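Local coordinates for GGDEF family protein (Caulobacter vibrioides, PDB 3U2A) that is of unknown function but belongs to the GGDEF family and carries a PdeA-like PAS domain, at residues Pro52-Ser55 with Ser56-Arg60. Numbering follows the deposited sequence.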
loop_
_atom_site.group_PDB
_atom_site.type_symbol
_atom_site.label_atom_id
_atom_site.label_comp_id
_atom_site.label_asym_id
_atom_site.label_seq_id
_atom_site.Cartn_x
_atom_site.Cartn_y
_atom_site.Cartn_z
ATOM N N PRO A 52 15.661 -7.238 -3.208
ATOM C CA PRO A 52 15.074 -6.611 -2.012
ATOM C C PRO A 52 15.724 -5.276 -1.605
ATOM O O PRO A 52 15.153 -4.525 -0.801
ATOM C CB PRO A 52 15.322 -7.667 -0.935
ATOM C CG PRO A 52 16.595 -8.294 -1.348
ATOM C CD PRO A 52 16.530 -8.373 -2.845
ATOM N N GLU A 53 16.912 -5.000 -2.144
ATOM C CA GLU A 53 17.666 -3.793 -1.805
ATOM C C GLU A 53 18.572 -3.406 -2.951
ATOM O O GLU A 53 19.112 -4.277 -3.626
ATOM C CB GLU A 53 18.521 -4.059 -0.574
ATOM C CG GLU A 53 19.202 -2.853 0.016
ATOM C CD GLU A 53 19.958 -3.227 1.259
ATOM O OE1 GLU A 53 19.562 -2.772 2.348
ATOM O OE2 GLU A 53 20.923 -4.006 1.146
ATOM N N CYS A 54 18.724 -2.102 -3.170
ATOM C CA CYS A 54 19.608 -1.587 -4.218
ATOM C C CYS A 54 20.222 -0.254 -3.828
ATOM O O CYS A 54 19.807 0.367 -2.849
ATOM C CB CYS A 54 18.867 -1.445 -5.552
ATOM S SG CYS A 54 17.642 -0.133 -5.588
ATOM N N SER A 55 21.211 0.175 -4.611
ATOM C CA SER A 55 21.800 1.497 -4.481
ATOM C C SER A 55 20.964 2.544 -5.206
ATOM O O SER A 55 20.118 2.220 -6.056
ATOM C CB SER A 55 23.205 1.490 -5.093
ATOM O OG SER A 55 23.136 1.223 -6.486
ATOM N N SER A 56 21.224 3.808 -4.903
ATOM C CA SER A 56 20.584 4.884 -5.659
ATOM C C SER A 56 20.969 4.844 -7.151
ATOM O O SER A 56 20.138 5.131 -8.020
ATOM C CB SER A 56 20.883 6.249 -5.036
ATOM O OG SER A 56 22.274 6.525 -5.017
ATOM N N ALA A 57 22.208 4.451 -7.454
ATOM C CA ALA A 57 22.640 4.326 -8.850
ATOM C C ALA A 57 21.847 3.277 -9.622
ATOM O O ALA A 57 21.472 3.514 -10.771
ATOM C CB ALA A 57 24.125 4.043 -8.932
ATOM N N ALA A 58 21.584 2.130 -8.992
ATOM C CA ALA A 58 20.795 1.058 -9.598
ATOM C C ALA A 58 19.359 1.527 -9.872
ATOM O O ALA A 58 18.776 1.220 -10.918
ATOM C CB ALA A 58 20.805 -0.188 -8.708
ATOM N N PHE A 59 18.807 2.266 -8.915
ATOM C CA PHE A 59 17.478 2.847 -9.010
ATOM C C PHE A 59 17.394 3.795 -10.223
ATOM O O PHE A 59 16.502 3.649 -11.077
ATOM C CB PHE A 59 17.161 3.562 -7.688
ATOM C CG PHE A 59 15.866 4.349 -7.687
ATOM C CD1 PHE A 59 14.674 3.747 -7.302
ATOM C CD2 PHE A 59 15.852 5.703 -8.035
ATOM C CE1 PHE A 59 13.478 4.474 -7.267
ATOM C CE2 PHE A 59 14.671 6.430 -8.012
ATOM C CZ PHE A 59 13.481 5.814 -7.627
ATOM N N ARG A 60 18.330 4.738 -10.315
ATOM C CA ARG A 60 18.345 5.696 -11.444
ATOM C C ARG A 60 18.494 4.992 -12.789
ATOM O O ARG A 60 17.852 5.379 -13.775
ATOM C CB ARG A 60 19.466 6.701 -11.283
ATOM C CG ARG A 60 19.329 7.598 -10.089
ATOM C CD ARG A 60 20.513 8.533 -10.012
ATOM N NE ARG A 60 20.489 9.294 -8.769
ATOM C CZ ARG A 60 21.369 9.152 -7.781
ATOM N NH1 ARG A 60 22.375 8.291 -7.888
ATOM N NH2 ARG A 60 21.249 9.890 -6.689
#
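Ser55 caps helix 56-62 of this PAS fold: its OG accepts a hydrogen bond from the backbone N-H of Ala58. The link is a local one round the turn where strand 53-54, outermost in the sheet of this chain, runs into the helix. Followed outward, the Ser55 side chain starts at CB, which sits 3.9 Å from Ala57 N. Its chi1 of 64° places OG between the backbone N and the carbonyl carbon, and this turns OG back over the first turn of the helix. There OG takes the N-H of Ala58, with Ala58 N 3.1 Å from Ser55 OG and an N-H...O angle of 159°. This is an N-cap bond. It gives a partner to a first-turn amide, which has no earlier turn of helix to supply a carbonyl. The methyls of Ala57 and Ala58 both lie near the same hydroxyl, Ala58 CB being 3.5 Å from Ser55 OG. The backbone of Ser55 adds a second bond, from Phe59 N to Ser55 O. Ser56 OG is hydrogen-bonded to Asp34 OD1. The Phe59 ring is buried and meets Trp98 edge-to-face. Cys54 pairs by backbone bonds with Leu36 of strand 35-40, and its side chain packs on the helix: Cys54 CB meets Ala58 CB at 3.9 Å, while Cys54 SG lies 4.3 Å from Phe59 CB.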